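Local coordinates for uncharacterized HIT-like protein HP_0404 (PDB 4ZGL), which binds adenosine monophosphate as a histidine triad protein of the HINT type and probably hydrolyses adenosine 5'-monophosphoramidates, at the adenosine monophosphate site and the interface of chains B and A. Numbering follows the deposited sequence. Chains: chain A/B, Uncharacterized HIT-like protein HP_0404.

Contact 1 is the nucleotide pocket of chain A; contact 2 is one patch of the two-fold symmetric interface between the two copies, so it has a twin with the chains exchanged. The centres of their C-alpha atoms lie about 17 Å apart. No residue is common to both, but strand 77-83 serves each: A:Asn82 stands beside the phosphate in contact 1, while B:Tyr77 and B:Leu79 of the same strand in the partner pack against chain A in contact 2. HINT proteins are typically homodimers, so the pairing probably supports the architecture around both pockets.

Contact 1: the adenosine monophosphate site. Residues chain A 3-4, 7, 26-30, 36, 38, 82, 88-91, 95, 97. With AMP (adenosine monophosphate), chain C.
AMP lies in the active-site pocket of a histidine triad (HIT) protein, with its phosphate against the His-X-His-X-His motif and its adenine in an apolar slot. A:His95, by family the catalytic nucleophile, meets the phosphate edge-on: NE2 donates to AMP O1P at 2.5 Å, nearly straight (169° at H), with O1P in the ring plane. A:His97, the last histidine of the triad, points NE2 at the same oxygen, with AMP P 3.8 Å from NE2, also in its ring plane. AMP O2P is gripped from the backbone, by N of A:Glu90 at 2.6 Å and N of A:Val91 at 3.1 Å. The ribose is clasped by the carboxylate of A:Asp28, whose CG is anti to the backbone N (chi1 -168°). A:Asp28 OD2 takes the 3'-hydroxyl AMP O3' on its syn lone pair at 2.5 Å, while OD1 faces the 2'-hydroxyl. Adenine is sandwiched: A:Ile29 lays CG1 over one face, 3.6 Å from AMP C4. A:Phe4 approaches edge-to-face, its ring plane turned 79° from the AMP base. A:Val3 brings CG2 to the exocyclic amine end, and A:Phe26 touches C2 with its CE1 edge. Farther out, A:Asn30 N donates to the anti lone pair of A:Asp28 OD1, fixing the carboxylate's rotation. A:His36 NE2 and A:His97 ND1 share a hydrogen bond of 3.1 Å, which holds the ring of A:His97 and could favour one tautomer there. The CB of A:Asp28 sits over the centre of the A:His36 ring, linking the ribose clamp, through A:His36, to A:His97. A:Phe4 CE2 covers one face of A:His95, off toward its rim.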
ATOM      1  N   VAL A   3       5.603  18.926  -8.190  1.00 58.85           N
ATOM      2  CA  VAL A   3       4.228  19.380  -7.901  1.00 59.17           C
ATOM      3  C   VAL A   3       3.760  19.142  -6.457  1.00 57.97           C
ATOM      4  O   VAL A   3       3.138  20.027  -5.870  1.00 59.34           O
ATOM      5  CB  VAL A   3       3.196  18.827  -8.920  1.00 58.72           C
ATOM      6  CG1 VAL A   3       3.031  17.316  -8.808  1.00 56.10           C
ATOM      7  CG2 VAL A   3       1.850  19.519  -8.754  1.00 59.92           C
ATOM      8  N   PHE A   4       4.052  17.971  -5.890  1.00 55.83           N
ATOM      9  CA  PHE A   4       3.663  17.681  -4.502  1.00 55.00           C
ATOM     10  C   PHE A   4       4.540  18.431  -3.501  1.00 56.47           C
ATOM     11  O   PHE A   4       4.064  18.821  -2.436  1.00 57.11           O
ATOM     12  CB  PHE A   4       3.701  16.176  -4.194  1.00 52.72           C
ATOM     13  CG  PHE A   4       2.650  15.361  -4.910  1.00 51.53           C
ATOM     14  CD1 PHE A   4       1.476  15.940  -5.393  1.00 52.38           C
ATOM     15  CD2 PHE A   4       2.818  13.992  -5.059  1.00 49.92           C
ATOM     16  CE1 PHE A   4       0.522  15.171  -6.042  1.00 51.68           C
ATOM     17  CE2 PHE A   4       1.866  13.222  -5.705  1.00 49.22           C
ATOM     18  CZ  PHE A   4       0.716  13.812  -6.198  1.00 50.10           C
ATOM     19  N   ILE A   7       3.101  21.805  -3.149  1.00 62.64           N
ATOM     20  CA  ILE A   7       1.940  21.763  -2.261  1.00 62.50           C
ATOM     21  C   ILE A   7       2.396  21.801  -0.804  1.00 63.02           C
ATOM     22  O   ILE A   7       1.841  22.552   0.004  1.00 64.94           O
ATOM     23  CB  ILE A   7       1.069  20.512  -2.516  1.00 59.83           C
ATOM     24  CG1 ILE A   7       0.468  20.581  -3.921  1.00 60.05           C
ATOM     25  CG2 ILE A   7      -0.038  20.397  -1.473  1.00 59.84           C
ATOM     26  CD1 ILE A   7      -0.406  19.402  -4.294  1.00 58.00           C
ATOM     27  N   PHE A  26      -4.832  15.117   0.496  1.00 53.43           N
ATOM     28  CA  PHE A  26      -5.637  16.008  -0.334  1.00 54.93           C
ATOM     29  C   PHE A  26      -6.227  15.262  -1.526  1.00 54.24           C
ATOM     30  O   PHE A  26      -5.759  14.182  -1.885  1.00 52.54           O
ATOM     31  CB  PHE A  26      -4.802  17.193  -0.816  1.00 56.06           C
ATOM     32  CG  PHE A  26      -3.526  16.795  -1.504  1.00 54.63           C
ATOM     33  CD1 PHE A  26      -3.478  16.644  -2.881  1.00 54.37           C
ATOM     34  CD2 PHE A  26      -2.370  16.568  -0.768  1.00 53.91           C
ATOM     35  CE1 PHE A  26      -2.303  16.274  -3.510  1.00 53.33           C
ATOM     36  CE2 PHE A  26      -1.195  16.196  -1.391  1.00 52.90           C
ATOM     37  CZ  PHE A  26      -1.158  16.050  -2.763  1.00 52.56           C
ATOM     38  N   TYR A  27      -7.254  15.851  -2.129  1.00 55.97           N
ATOM     39  CA  TYR A  27      -7.935  15.243  -3.268  1.00 56.06           C
ATOM     40  C   TYR A  27      -7.091  15.305  -4.534  1.00 55.71           C
ATOM     41  O   TYR A  27      -6.384  16.283  -4.774  1.00 56.49           O
ATOM     42  CB  TYR A  27      -9.280  15.930  -3.529  1.00 58.62           C
ATOM     43  CG  TYR A  27     -10.335  15.629  -2.489  1.00 59.23           C
ATOM     44  CD1 TYR A  27     -11.012  14.418  -2.487  1.00 58.58           C
ATOM     45  CD2 TYR A  27     -10.664  16.564  -1.513  1.00 60.85           C
ATOM     46  CE1 TYR A  27     -11.976  14.139  -1.534  1.00 59.43           C
ATOM     47  CE2 TYR A  27     -11.628  16.292  -0.554  1.00 61.71           C
ATOM     48  CZ  TYR A  27     -12.278  15.079  -0.570  1.00 60.94           C
ATOM     49  OH  TYR A  27     -13.226  14.814   0.381  1.00 62.06           O
ATOM     50  N   ASP A  28      -7.183  14.254  -5.340  1.00 54.87           N
ATOM     51  CA  ASP A  28      -6.536  14.208  -6.640  1.00 54.97           C
ATOM     52  C   ASP A  28      -7.361  15.035  -7.624  1.00 57.63           C
ATOM     53  O   ASP A  28      -8.585  14.902  -7.683  1.00 58.98           O
ATOM     54  CB  ASP A  28      -6.428  12.755  -7.114  1.00 53.63           C
ATOM     55  CG  ASP A  28      -5.503  12.590  -8.311  1.00 53.58           C
ATOM     56  OD1 ASP A  28      -5.643  13.359  -9.288  1.00 55.44           O
ATOM     57  OD2 ASP A  28      -4.640  11.679  -8.278  1.00 51.99           O
ATOM     58  N   ILE A  29      -6.686  15.883  -8.397  1.00 58.74           N
ATOM     59  CA  ILE A  29      -7.366  16.795  -9.333  1.00 61.81           C
ATOM     60  C   ILE A  29      -7.904  16.085 -10.567  1.00 62.89           C
ATOM     61  O   ILE A  29      -8.740  16.629 -11.285  1.00 65.79           O
ATOM     62  CB  ILE A  29      -6.463  17.967  -9.784  1.00 63.19           C
ATOM     63  CG1 ILE A  29      -5.113  17.459 -10.312  1.00 61.56           C
ATOM     64  CG2 ILE A  29      -6.274  18.957  -8.640  1.00 63.53           C
ATOM     65  CD1 ILE A  29      -4.405  18.436 -11.222  1.00 63.66           C
ATOM     66  N   ASN A  30      -7.390  14.890 -10.832  1.00 60.96           N
ATOM     67  CA  ASN A  30      -7.916  14.020 -11.865  1.00 62.00           C
ATOM     68  C   ASN A  30      -8.375  12.683 -11.280  1.00 60.32           C
ATOM     69  O   ASN A  30      -7.678  11.666 -11.411  1.00 58.68           O
ATOM     70  CB  ASN A  30      -6.820  13.819 -12.897  1.00 61.93           C
ATOM     71  CG  ASN A  30      -7.251  12.866 -14.038  1.00 63.34           C
ATOM     72  OD1 ASN A  30      -8.420  12.826 -14.371  1.00 65.49           O
ATOM     73  ND2 ASN A  30      -6.339  12.009 -14.536  1.00 62.26           N
ATOM     74  N   HIS A  36     -11.212  10.054  -4.482  1.00 55.64           N
ATOM     75  CA  HIS A  36      -9.809   9.803  -4.773  1.00 53.70           C
ATOM     76  C   HIS A  36      -8.929  10.777  -3.992  1.00 52.87           C
ATOM     77  O   HIS A  36      -8.843  11.955  -4.334  1.00 53.85           O
ATOM     78  CB  HIS A  36      -9.536   9.947  -6.268  1.00 54.38           C
ATOM     79  CG  HIS A  36      -8.130   9.608  -6.655  1.00 52.73           C
ATOM     80  ND1 HIS A  36      -7.706   9.529  -7.964  1.00 53.27           N
ATOM     81  CD2 HIS A  36      -7.055   9.294  -5.896  1.00 50.88           C
ATOM     82  CE1 HIS A  36      -6.429   9.199  -7.994  1.00 51.74           C
ATOM     83  NE2 HIS A  36      -6.011   9.049  -6.750  1.00 50.30           N
ATOM     84  N   LEU A  38      -5.010  11.512  -1.949  1.00 49.40           N
ATOM     85  CA  LEU A  38      -3.579  11.223  -1.962  1.00 48.33           C
ATOM     86  C   LEU A  38      -3.024  11.470  -0.567  1.00 48.47           C
ATOM     87  O   LEU A  38      -3.366  12.468   0.052  1.00 49.63           O
ATOM     88  CB  LEU A  38      -2.864  12.133  -2.960  1.00 48.74           C
ATOM     89  CG  LEU A  38      -3.188  11.897  -4.435  1.00 48.97           C
ATOM     90  CD1 LEU A  38      -2.784  13.104  -5.263  1.00 50.15           C
ATOM     91  CD2 LEU A  38      -2.503  10.637  -4.941  1.00 47.84           C
ATOM     92  N   ASN A  82       2.776   3.612  -6.408  1.00 46.27           N
ATOM     93  CA  ASN A  82       3.631   3.209  -7.518  1.00 47.03           C
ATOM     94  C   ASN A  82       5.082   3.543  -7.202  1.00 47.18           C
ATOM     95  O   ASN A  82       5.407   4.682  -6.872  1.00 46.87           O
ATOM     96  CB  ASN A  82       3.200   3.915  -8.800  1.00 47.50           C
ATOM     97  CG  ASN A  82       1.759   3.633  -9.158  1.00 47.82           C
ATOM     98  OD1 ASN A  82       0.916   4.532  -9.147  1.00 47.68           O
ATOM     99  ND2 ASN A  82       1.461   2.379  -9.455  1.00 48.58           N
ATOM    100  N   GLY A  88       4.502   3.098 -13.242  1.00 52.24           N
ATOM    101  CA  GLY A  88       3.493   4.120 -13.502  1.00 52.20           C
ATOM    102  C   GLY A  88       3.574   5.380 -12.656  1.00 50.93           C
ATOM    103  O   GLY A  88       2.689   6.230 -12.742  1.00 51.04           O
ATOM    104  N   GLN A  89       4.629   5.525 -11.854  1.00 50.11           N
ATOM    105  CA  GLN A  89       4.788   6.721 -11.032  1.00 49.32           C
ATOM    106  C   GLN A  89       5.111   7.929 -11.912  1.00 50.51           C
ATOM    107  O   GLN A  89       6.057   7.901 -12.692  1.00 51.60           O
ATOM    108  CB  GLN A  89       5.884   6.527  -9.984  1.00 48.71           C
ATOM    109  CG  GLN A  89       5.939   7.631  -8.936  1.00 48.15           C
ATOM    110  CD  GLN A  89       7.086   7.468  -7.952  1.00 48.14           C
ATOM    111  OE1 GLN A  89       7.944   6.600  -8.116  1.00 48.62           O
ATOM    112  NE2 GLN A  89       7.106   8.311  -6.925  1.00 47.95           N
ATOM    113  N   GLU A  90       4.320   8.987 -11.775  1.00 50.59           N
ATOM    114  CA  GLU A  90       4.454  10.190 -12.601  1.00 52.15           C
ATOM    115  C   GLU A  90       5.053  11.352 -11.803  1.00 52.10           C
ATOM    116  O   GLU A  90       5.932  12.051 -12.302  1.00 53.40           O
ATOM    117  CB  GLU A  90       3.104  10.606 -13.184  1.00 53.09           C
ATOM    118  CG  GLU A  90       2.454   9.589 -14.081  1.00 53.83           C
ATOM    119  CD  GLU A  90       1.006   9.923 -14.412  1.00 54.86           C
ATOM    120  OE1 GLU A  90       0.554  11.092 -14.222  1.00 55.49           O
ATOM    121  OE2 GLU A  90       0.326   8.995 -14.883  1.00 55.41           O
ATOM    122  N   VAL A  91       4.565  11.558 -10.580  1.00 50.96           N
ATOM    123  CA  VAL A  91       5.131  12.549  -9.675  1.00 51.17           C
ATOM    124  C   VAL A  91       6.112  11.830  -8.751  1.00 50.25           C
ATOM    125  O   VAL A  91       5.757  10.832  -8.118  1.00 49.01           O
ATOM    126  CB  VAL A  91       4.044  13.244  -8.834  1.00 50.98           C
ATOM    127  CG1 VAL A  91       4.663  14.264  -7.879  1.00 51.63           C
ATOM    128  CG2 VAL A  91       3.025  13.918  -9.736  1.00 52.30           C
ATOM    129  N   HIS A  95       3.737   8.821  -2.573  1.00 46.28           N
ATOM    130  CA  HIS A  95       2.331   9.064  -2.336  1.00 46.06           C
ATOM    131  C   HIS A  95       1.516   7.793  -2.467  1.00 45.50           C
ATOM    132  O   HIS A  95       1.796   6.946  -3.316  1.00 45.30           O
ATOM    133  CB  HIS A  95       1.805  10.144  -3.282  1.00 46.44           C
ATOM    134  CG  HIS A  95       1.949   9.812  -4.725  1.00 46.38           C
ATOM    135  ND1 HIS A  95       3.145   9.932  -5.398  1.00 46.71           N
ATOM    136  CD2 HIS A  95       1.042   9.392  -5.638  1.00 46.39           C
ATOM    137  CE1 HIS A  95       2.973   9.588  -6.660  1.00 46.91           C
ATOM    138  NE2 HIS A  95       1.706   9.257  -6.831  1.00 46.78           N
ATOM    139  N   HIS A  97      -2.293   6.384  -3.222  1.00 45.81           N
ATOM    140  CA  HIS A  97      -3.628   6.646  -3.737  1.00 46.52           C
ATOM    141  C   HIS A  97      -4.633   5.952  -2.840  1.00 46.92           C
ATOM    142  O   HIS A  97      -4.445   4.790  -2.471  1.00 46.84           O
ATOM    143  CB  HIS A  97      -3.774   6.113  -5.160  1.00 46.99           C
ATOM    144  CG  HIS A  97      -2.852   6.756  -6.142  1.00 46.97           C
ATOM    145  ND1 HIS A  97      -3.278   7.694  -7.055  1.00 47.93           N
ATOM    146  CD2 HIS A  97      -1.528   6.597  -6.358  1.00 46.46           C
ATOM    147  CE1 HIS A  97      -2.259   8.086  -7.792  1.00 47.97           C
ATOM    148  NE2 HIS A  97      -1.183   7.434  -7.388  1.00 47.05           N
TER
HETATM  149  P   AMP C 201       1.131   8.664 -10.165  1.00 68.07           P
HETATM  150  O1P AMP C 201       0.467   8.380  -8.840  1.00 68.07           O
HETATM  151  O2P AMP C 201       2.481   9.341 -10.000  1.00 68.07           O
HETATM  152  O3P AMP C 201       1.097   7.471 -11.099  1.00 68.07           O
HETATM  153  O5' AMP C 201       0.206   9.794 -10.876  1.00 68.07           O
HETATM  154  C5' AMP C 201       0.216  11.161 -10.428  1.00 68.07           C
HETATM  155  C4' AMP C 201      -1.080  11.484  -9.688  1.00 68.07           C
HETATM  156  O4' AMP C 201      -1.003  12.772  -9.053  1.00 68.07           O
HETATM  157  C3' AMP C 201      -2.251  11.508 -10.663  1.00 68.07           C
HETATM  158  O3' AMP C 201      -3.339  10.716 -10.162  1.00 68.07           O
HETATM  159  C2' AMP C 201      -2.593  12.981 -10.784  1.00 68.07           C
HETATM  160  O2' AMP C 201      -3.990  13.177 -11.018  1.00 68.07           O
HETATM  161  C1' AMP C 201      -2.109  13.584  -9.464  1.00 68.07           C
HETATM  162  N9  AMP C 201      -1.746  15.028  -9.582  1.00 68.07           N
HETATM  163  C8  AMP C 201      -0.941  15.593 -10.508  1.00 68.07           C
HETATM  164  N7  AMP C 201      -0.845  16.935 -10.306  1.00 68.07           N
HETATM  165  C5  AMP C 201      -1.596  17.250  -9.233  1.00 68.07           C
HETATM  166  C6  AMP C 201      -1.940  18.485  -8.478  1.00 68.07           C
HETATM  167  N6  AMP C 201      -1.437  19.686  -8.848  1.00 68.07           N
HETATM  168  N1  AMP C 201      -2.770  18.379  -7.409  1.00 68.07           N
HETATM  169  C2  AMP C 201      -3.281  17.192  -7.024  1.00 68.07           C
HETATM  170  N3  AMP C 201      -3.010  16.033  -7.668  1.00 68.07           N
HETATM  171  C4  AMP C 201      -2.190  15.990  -8.758  1.00 68.07           C

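Contact 2: the interface of chains B and A. Residues chain B 60, 63-64, 77, 79; chain A 48-49, 51, 56.
The short 3-10 helix 48-50 of chain A, with the loop residue A:Ile51 and the start of helix 53-70, packs against helix 53-70 and strand 77-83 of chain B, as part of the two-fold interface of this HIT-family protein. A:Phe48 is the wedge. Its CG is anti to the backbone N (chi1 -172°), which sends the ring between the helix and the strand of chain B. From the strand, B:Leu79 sets CD1 over one face of that ring, off toward the rim and 3.5 Å from A:Phe48 CE2. From the helix, B:Thr60 brings its methyl CG2 to the far tip of the ring, 3.5 Å from A:Phe48 CZ, while B:Ile63 CG2 adds a looser touch at CE2. B:Phe64 crosses A:Phe48 obliquely, its CE1 3.6 Å from A:Phe48 CD2; the outer end of the B:Phe64 ring also lies beside the backbone carbonyl oxygens of A:Phe48 and A:Ile51. B:Tyr77 and A:Asn49 meet tip to tip. The phenol OH of B:Tyr77 donates to the amide oxygen A:Asn49 OD1 at 2.6 Å, and the bond bends to 139° at the carbonyl oxygen. The donor stands above the carbonyl plane, 39° out of it, although OD1 itself lies at the edge of the tyrosine ring, in its plane. That same OH also sits in the plane of the A:Phe48 ring, at its edge, so the polar bond borders the apolar wedge. On the opposite flank, B:Thr60 OG1 faces the CB and CG of A:Met56, whose chain bends at chi2.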
ATOM      1  N   THR B  60       6.443  -3.512   6.087  1.00 56.67           N
ATOM      2  CA  THR B  60       7.158  -2.627   5.172  1.00 56.46           C
ATOM      3  C   THR B  60       8.599  -3.099   5.012  1.00 57.95           C
ATOM      4  O   THR B  60       9.133  -3.153   3.899  1.00 57.69           O
ATOM      5  CB  THR B  60       7.159  -1.185   5.705  1.00 56.94           C
ATOM      6  OG1 THR B  60       5.807  -0.734   5.841  1.00 55.79           O
ATOM      7  CG2 THR B  60       7.921  -0.249   4.776  1.00 57.00           C
ATOM      8  N   ILE B  63       8.451  -6.227   3.011  1.00 57.21           N
ATOM      9  CA  ILE B  63       8.168  -5.924   1.604  1.00 56.06           C
ATOM     10  C   ILE B  63       9.442  -5.551   0.846  1.00 57.04           C
ATOM     11  O   ILE B  63       9.635  -5.987  -0.289  1.00 57.13           O
ATOM     12  CB  ILE B  63       7.106  -4.810   1.459  1.00 54.47           C
ATOM     13  CG1 ILE B  63       5.725  -5.366   1.812  1.00 53.57           C
ATOM     14  CG2 ILE B  63       7.083  -4.250   0.040  1.00 53.75           C
ATOM     15  CD1 ILE B  63       4.670  -4.308   2.053  1.00 52.49           C
ATOM     16  N   PHE B  64      10.310  -4.771   1.486  1.00 58.10           N
ATOM     17  CA  PHE B  64      11.605  -4.433   0.902  1.00 59.51           C
ATOM     18  C   PHE B  64      12.437  -5.687   0.641  1.00 61.09           C
ATOM     19  O   PHE B  64      13.156  -5.768  -0.354  1.00 61.90           O
ATOM     20  CB  PHE B  64      12.393  -3.472   1.806  1.00 60.87           C
ATOM     21  CG  PHE B  64      11.736  -2.127   2.012  1.00 59.82           C
ATOM     22  CD1 PHE B  64      11.034  -1.498   0.989  1.00 58.23           C
ATOM     23  CD2 PHE B  64      11.852  -1.472   3.231  1.00 60.78           C
ATOM     24  CE1 PHE B  64      10.443  -0.259   1.192  1.00 57.55           C
ATOM     25  CE2 PHE B  64      11.263  -0.233   3.438  1.00 60.15           C
ATOM     26  CZ  PHE B  64      10.559   0.374   2.417  1.00 58.51           C
ATOM     27  N   TYR B  77       7.909  -1.306  -9.253  1.00 55.48           N
ATOM     28  CA  TYR B  77       6.801  -2.174  -8.869  1.00 54.49           C
ATOM     29  C   TYR B  77       5.624  -1.397  -8.293  1.00 52.99           C
ATOM     30  O   TYR B  77       5.769  -0.257  -7.857  1.00 52.66           O
ATOM     31  CB  TYR B  77       7.274  -3.214  -7.856  1.00 54.66           C
ATOM     32  CG  TYR B  77       7.724  -2.639  -6.536  1.00 54.24           C
ATOM     33  CD1 TYR B  77       9.030  -2.198  -6.360  1.00 55.37           C
ATOM     34  CD2 TYR B  77       6.846  -2.553  -5.454  1.00 53.04           C
ATOM     35  CE1 TYR B  77       9.450  -1.676  -5.149  1.00 55.38           C
ATOM     36  CE2 TYR B  77       7.256  -2.034  -4.239  1.00 53.02           C
ATOM     37  CZ  TYR B  77       8.557  -1.597  -4.092  1.00 54.22           C
ATOM     38  OH  TYR B  77       8.973  -1.082  -2.889  1.00 54.58           O
ATOM     39  N   LEU B  79       2.456  -1.376  -5.446  1.00 49.90           N
ATOM     40  CA  LEU B  79       2.001  -1.912  -4.169  1.00 49.49           C
ATOM     41  C   LEU B  79       0.507  -1.644  -4.052  1.00 48.95           C
ATOM     42  O   LEU B  79       0.072  -0.504  -4.168  1.00 48.69           O
ATOM     43  CB  LEU B  79       2.779  -1.288  -2.992  1.00 49.59           C
ATOM     44  CG  LEU B  79       3.585  -2.220  -2.091  1.00 50.19           C
ATOM     45  CD1 LEU B  79       3.944  -1.506  -0.798  1.00 50.46           C
ATOM     46  CD2 LEU B  79       2.894  -3.538  -1.787  1.00 50.17           C
TER
ATOM     47  N   PHE A  48       8.207   4.525  -2.260  1.00 48.72           N
ATOM     48  CA  PHE A  48       8.038   3.619  -1.128  1.00 49.33           C
ATOM     49  C   PHE A  48       9.363   3.017  -0.666  1.00 51.12           C
ATOM     50  O   PHE A  48       9.572   2.806   0.525  1.00 52.29           O
ATOM     51  CB  PHE A  48       7.056   2.507  -1.477  1.00 48.83           C
ATOM     52  CG  PHE A  48       6.685   1.641  -0.307  1.00 49.64           C
ATOM     53  CD1 PHE A  48       5.815   2.105   0.672  1.00 49.36           C
ATOM     54  CD2 PHE A  48       7.208   0.360  -0.180  1.00 51.04           C
ATOM     55  CE1 PHE A  48       5.474   1.310   1.756  1.00 50.43           C
ATOM     56  CE2 PHE A  48       6.869  -0.440   0.898  1.00 52.20           C
ATOM     57  CZ  PHE A  48       6.002   0.035   1.867  1.00 51.88           C
ATOM     58  N   ASN A  49      10.256   2.733  -1.607  1.00 51.71           N
ATOM     59  CA  ASN A  49      11.583   2.224  -1.247  1.00 53.79           C
ATOM     60  C   ASN A  49      12.353   3.091  -0.248  1.00 55.09           C
ATOM     61  O   ASN A  49      13.147   2.567   0.538  1.00 57.16           O
ATOM     62  CB  ASN A  49      12.445   2.001  -2.492  1.00 54.41           C
ATOM     63  CG  ASN A  49      12.047   0.760  -3.261  1.00 54.40           C
ATOM     64  OD1 ASN A  49      11.369  -0.128  -2.738  1.00 54.48           O
ATOM     65  ND2 ASN A  49      12.486   0.682  -4.503  1.00 54.72           N
ATOM     66  N   ILE A  51      11.119   5.028   2.310  1.00 55.14           N
ATOM     67  CA  ILE A  51      10.437   5.325   3.592  1.00 55.67           C
ATOM     68  C   ILE A  51      10.909   4.332   4.643  1.00 57.91           C
ATOM     69  O   ILE A  51      11.074   3.159   4.334  1.00 58.13           O
ATOM     70  CB  ILE A  51       8.885   5.291   3.489  1.00 53.67           C
ATOM     71  CG1 ILE A  51       8.218   5.624   4.837  1.00 54.60           C
ATOM     72  CG2 ILE A  51       8.374   3.932   3.027  1.00 52.90           C
ATOM     73  CD1 ILE A  51       7.039   6.576   4.728  1.00 53.25           C
ATOM     74  N   MET A  56       6.302   4.593   8.260  1.00 58.11           N
ATOM     75  CA  MET A  56       5.191   3.940   7.591  1.00 56.15           C
ATOM     76  C   MET A  56       4.184   3.440   8.621  1.00 57.28           C
ATOM     77  O   MET A  56       2.997   3.295   8.314  1.00 56.03           O
ATOM     78  CB  MET A  56       5.711   2.789   6.726  1.00 55.68           C
ATOM     79  CG  MET A  56       4.661   2.108   5.862  1.00 53.95           C
ATOM     80  SD  MET A  56       3.779   3.177   4.699  1.00 51.35           S
ATOM     81  CE  MET A  56       2.443   2.112   4.125  1.00 50.55           C
TER